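Local coordinates for mandelate racemase/muconate lactonizing protein (Paenibacillus sp., PDB 3V5C) that probably dehydrates galacturonate, as a magnesium-binding member of the enolase superfamily, here in a mutant form with magnesium bound, at residues 267-270 against 271-274; 292-295 against 296-299. The protein carries 1 engineered substitution. All coordinates share one frame; numbering follows the deposited sequence.

Interaction 1 of 2, residues 267-270 against 271-274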
loop_
_atom_site.group_PDB
_atom_site.type_symbol
_atom_site.label_atom_id
_atom_site.label_comp_id
_atom_site.label_asym_id
_atom_site.label_seq_id
_atom_site.Cartn_x
_atom_site.Cartn_y
_atom_site.Cartn_z
ATOM N N SER A 267 -13.405 3.054 -11.183
ATOM C CA SER A 267 -13.982 3.049 -12.524
ATOM C C SER A 267 -13.220 2.065 -13.400
ATOM O O SER A 267 -11.991 2.059 -13.421
ATOM C CB SER A 267 -13.878 4.414 -13.178
ATOM O OG SER A 267 -14.056 4.270 -14.592
ATOM N N PRO A 268 -13.950 1.238 -14.152
ATOM C CA PRO A 268 -13.301 0.324 -15.101
ATOM C C PRO A 268 -12.519 1.045 -16.189
ATOM O O PRO A 268 -11.738 0.388 -16.888
ATOM C CB PRO A 268 -14.486 -0.414 -15.751
ATOM C CG PRO A 268 -15.637 -0.175 -14.869
ATOM C CD PRO A 268 -15.413 1.151 -14.209
ATOM N N HIS A 269 -12.745 2.351 -16.354
ATOM C CA HIS A 269 -12.077 3.126 -17.400
ATOM C C HIS A 269 -10.949 4.013 -16.879
ATOM O O HIS A 269 -10.389 4.819 -17.629
ATOM C CB HIS A 269 -13.100 3.990 -18.153
ATOM C CG HIS A 269 -14.142 3.189 -18.869
ATOM N ND1 HIS A 269 -15.306 3.743 -19.357
ATOM C CD2 HIS A 269 -14.186 1.875 -19.191
ATOM C CE1 HIS A 269 -16.028 2.801 -19.938
ATOM N NE2 HIS A 269 -15.371 1.657 -19.849
ATOM N N LEU A 270 -10.605 3.856 -15.601
ATOM C CA LEU A 270 -9.620 4.746 -14.967
ATOM C C LEU A 270 -8.270 4.787 -15.671
ATOM O O LEU A 270 -7.708 5.850 -15.870
ATOM C CB LEU A 270 -9.431 4.406 -13.483
ATOM C CG LEU A 270 -8.401 5.259 -12.732
ATOM C CD1 LEU A 270 -8.804 6.728 -12.783
ATOM C CD2 LEU A 270 -8.257 4.805 -11.269
ATOM N N ILE A 271 -7.764 3.624 -16.066
ATOM C CA ILE A 271 -6.470 3.589 -16.715
ATOM C C ILE A 271 -6.538 4.284 -18.063
ATOM O O ILE A 271 -5.659 5.057 -18.413
ATOM C CB ILE A 271 -5.907 2.157 -16.788
ATOM C CG1 ILE A 271 -5.528 1.693 -15.378
ATOM C CG2 ILE A 271 -4.670 2.123 -17.676
ATOM C CD1 ILE A 271 -5.378 0.189 -15.254
ATOM N N GLU A 272 -7.617 4.047 -18.809
ATOM C CA GLU A 272 -7.845 4.776 -20.045
ATOM C C GLU A 272 -7.812 6.302 -19.805
ATOM O O GLU A 272 -7.108 7.042 -20.507
ATOM C CB GLU A 272 -9.166 4.322 -20.677
ATOM C CG GLU A 272 -9.502 5.015 -21.979
ATOM C CD GLU A 272 -10.770 4.473 -22.626
ATOM O OE1 GLU A 272 -11.308 3.452 -22.141
ATOM O OE2 GLU A 272 -11.227 5.073 -23.625
ATOM N N TRP A 273 -8.542 6.776 -18.802
ATOM C CA TRP A 273 -8.504 8.194 -18.461
ATOM C C TRP A 273 -7.085 8.664 -18.133
ATOM O O TRP A 273 -6.670 9.746 -18.545
ATOM C CB TRP A 273 -9.420 8.480 -17.272
ATOM C CG TRP A 273 -10.847 8.104 -17.529
ATOM C CD1 TRP A 273 -11.419 7.820 -18.744
ATOM C CD2 TRP A 273 -11.880 7.945 -16.552
ATOM N NE1 TRP A 273 -12.746 7.497 -18.573
ATOM C CE2 TRP A 273 -13.054 7.580 -17.240
ATOM C CE3 TRP A 273 -11.939 8.117 -15.161
ATOM C CZ2 TRP A 273 -14.263 7.354 -16.580
ATOM C CZ3 TRP A 273 -13.131 7.881 -14.507
ATOM C CH2 TRP A 273 -14.284 7.517 -15.215
ATOM N N ALA A 274 -6.338 7.844 -17.410
ATOM C CA ALA A 274 -4.963 8.187 -17.077
ATOM C C ALA A 274 -4.081 8.309 -18.323
ATOM O O ALA A 274 -3.294 9.256 -18.443
ATOM C CB ALA A 274 -4.373 7.170 -16.095
HETATM O O HOH W 1 -8.937 0.735 -15.706
HETATM O O HOH W 2 -9.328 1.577 -18.449
HETATM O O HOH W 3 -14.631 6.553 -20.651
#
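Trp-273 turns its CG anti to its own carbonyl carbon (chi1 -59°), and this lays the indole back under the turn that starts the helix. Ser-267 has OG anti to the backbone N (chi1 162°), which brings the hydroxyl over one face of the Trp-273 indole, 3.3 Å from Trp-273 CH2. Ser-267 OG also accepts from His-269 N at 2.9 Å, an ST turn within the type I beta turn 267-270. His-269 is the N-cap residue. His-269 O lies over the same face, toward the rim, and takes a nearly straight bond from Trp-273 N at 2.9 Å. His-269 CB packs 3.5 Å from Trp-273 NE1. Water 3 accepts from Trp-273 NE1 at 3.0 Å, in the ring plane, and weakly from His-269 ND1. Two other waters tie Pro-268 O to Ile-271 N and Glu-272 N, amides of the first helical turn. Leu-270 CD1 meets Trp-273 CE3 at 4.2 Å, the side chains crossing at about a right angle. The Glu-272 carboxylate pairs with Arg-276. In the enolase-type barrel, this short helix follows strand 258-261; Leu-270 and Ala-274 pack on strand 281-282, and Ile-271 faces helix 291-303.

Interaction 2 of 2, residues 292-295 against 296-299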
loop_
_atom_site.group_PDB
_atom_site.type_symbol
_atom_site.label_atom_id
_atom_site.label_comp_id
_atom_site.label_asym_id
_atom_site.label_seq_id
_atom_site.Cartn_x
_atom_site.Cartn_y
_atom_site.Cartn_z
ATOM N N THR A 292 1.202 -9.871 -8.169
ATOM C CA THR A 292 1.373 -10.365 -9.536
ATOM C C THR A 292 0.659 -9.445 -10.527
ATOM O O THR A 292 1.209 -9.081 -11.581
ATOM C CB THR A 292 0.855 -11.811 -9.649
ATOM O OG1 THR A 292 1.600 -12.623 -8.739
ATOM C CG2 THR A 292 1.070 -12.335 -11.069
ATOM N N HIS A 293 -0.539 -9.023 -10.149
ATOM C CA HIS A 293 -1.297 -8.071 -10.950
ATOM C C HIS A 293 -0.501 -6.770 -11.104
ATOM O O HIS A 293 -0.393 -6.188 -12.197
ATOM C CB HIS A 293 -2.644 -7.796 -10.286
ATOM C CG HIS A 293 -3.507 -6.860 -11.065
ATOM N ND1 HIS A 293 -4.552 -7.294 -11.854
ATOM C CD2 HIS A 293 -3.492 -5.508 -11.168
ATOM C CE1 HIS A 293 -5.139 -6.252 -12.413
ATOM N NE2 HIS A 293 -4.515 -5.158 -12.016
ATOM N N TRP A 294 0.068 -6.301 -9.995
ATOM C CA TRP A 294 0.835 -5.060 -10.005
ATOM C C TRP A 294 2.112 -5.145 -10.845
ATOM O O TRP A 294 2.518 -4.160 -11.451
ATOM C CB TRP A 294 1.150 -4.611 -8.571
ATOM C CG TRP A 294 0.292 -3.473 -8.112
ATOM C CD1 TRP A 294 -0.642 -3.506 -7.120
ATOM C CD2 TRP A 294 0.307 -2.139 -8.623
ATOM N NE1 TRP A 294 -1.223 -2.252 -6.980
ATOM C CE2 TRP A 294 -0.654 -1.397 -7.888
ATOM C CE3 TRP A 294 1.038 -1.489 -9.630
ATOM C CZ2 TRP A 294 -0.911 -0.052 -8.139
ATOM C CZ3 TRP A 294 0.784 -0.131 -9.872
ATOM C CH2 TRP A 294 -0.175 0.569 -9.120
ATOM N N MET A 295 2.744 -6.315 -10.904
ATOM C CA MET A 295 3.886 -6.446 -11.807
ATOM C C MET A 295 3.479 -6.145 -13.261
ATOM O O MET A 295 4.163 -5.389 -13.980
ATOM C CB MET A 295 4.486 -7.845 -11.696
ATOM C CG MET A 295 5.236 -8.030 -10.382
ATOM S SD MET A 295 5.737 -9.746 -10.064
ATOM C CE MET A 295 6.461 -10.205 -11.637
ATOM N N GLU A 296 2.362 -6.719 -13.686
ATOM C CA GLU A 296 1.877 -6.516 -15.051
ATOM C C GLU A 296 1.370 -5.093 -15.247
ATOM O O GLU A 296 1.693 -4.425 -16.237
ATOM C CB GLU A 296 0.781 -7.530 -15.396
ATOM C CG GLU A 296 1.270 -8.967 -15.440
ATOM C CD GLU A 296 0.167 -9.958 -15.748
ATOM O OE1 GLU A 296 -0.701 -9.656 -16.600
ATOM O OE2 GLU A 296 0.172 -11.044 -15.129
ATOM N N LEU A 297 0.575 -4.626 -14.296
ATOM C CA LEU A 297 0.050 -3.270 -14.351
ATOM C C LEU A 297 1.166 -2.220 -14.394
ATOM O O LEU A 297 1.121 -1.279 -15.197
ATOM C CB LEU A 297 -0.894 -3.035 -13.173
ATOM C CG LEU A 297 -1.442 -1.612 -13.072
ATOM C CD1 LEU A 297 -2.270 -1.276 -14.303
ATOM C CD2 LEU A 297 -2.284 -1.524 -11.817
ATOM N N GLY A 298 2.174 -2.395 -13.547
ATOM C CA GLY A 298 3.278 -1.459 -13.475
ATOM C C GLY A 298 3.996 -1.338 -14.797
ATOM O O GLY A 298 4.397 -0.244 -15.192
ATOM N N GLU A 299 4.177 -2.462 -15.481
ATOM C CA GLU A 299 4.774 -2.436 -16.818
ATOM C C GLU A 299 3.941 -1.595 -17.783
ATOM O O GLU A 299 4.486 -0.788 -18.541
ATOM C CB GLU A 299 4.955 -3.850 -17.371
ATOM C CG GLU A 299 6.112 -4.588 -16.728
ATOM C CD GLU A 299 6.450 -5.887 -17.431
ATOM O OE1 GLU A 299 5.696 -6.283 -18.347
ATOM O OE2 GLU A 299 7.476 -6.505 -17.063
HETATM O O HOH W 4 2.771 -10.803 -13.332
#
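Leu-297 sets one methyl, CD2, over the six-membered ring of Trp-294, 3.8 Å from its centroid and 8° off the ring normal. This CH-pi contact is the tight, buried part. With CG anti to the backbone N (chi1 176°), Leu-297 reaches back along the helix to the ring. Leu-297 CB also lies 4.1 Å from His-293 CD2. In the backbone, Leu-297 N bonds His-293 O at 2.8 Å, and Gly-298 N bonds Trp-294 O at the same length. Trp-294 NE1 is held by the carbonyl of Tyr-284, which helps fix the indole. Helix 291-303 is the crossover of a beta-alpha-beta unit between strands 281-282 and 307-308, as in the TIM-barrel fold of this enolase-type domain. Replacing Trp-294 by an alanine removes the ring, which would probably open a gap beside Leu-297 CD2 and leave the Tyr-284 carbonyl without its indole donor. The other side is looser and more polar. Glu-296 N reaches Thr-292 O only weakly, at 3.4 Å. Water 4 donates to that carbonyl and to Glu-296 OE2, whose salt bridge is with Arg-92. Further along, the exposed Glu-299 lays its CG 3.5 Å from Met-295 O.

How the interactions relate
Interactions 1 and 2 follow one another along the chain and lie on successive helices of the barrel, with centres about 16 Å apart. They meet directly: Ile-271 CD1 packs 3.6 Å from Leu-297 CD1. Tyr-284 also connects them, touching Leu-270, Ile-271 and Leu-297 and accepting from Trp-294. Interaction 1 is closer to the metal. The Leu-270 side chain is about 6 Å from the bound magnesium ion, against about 12 Å for that of Trp-294. Ser-267 N also bonds Glu-238, which belongs with Asp-261 to the magnesium site. Ser-267 thus belongs to the second shell of the metal, while 292-299 lies farther off.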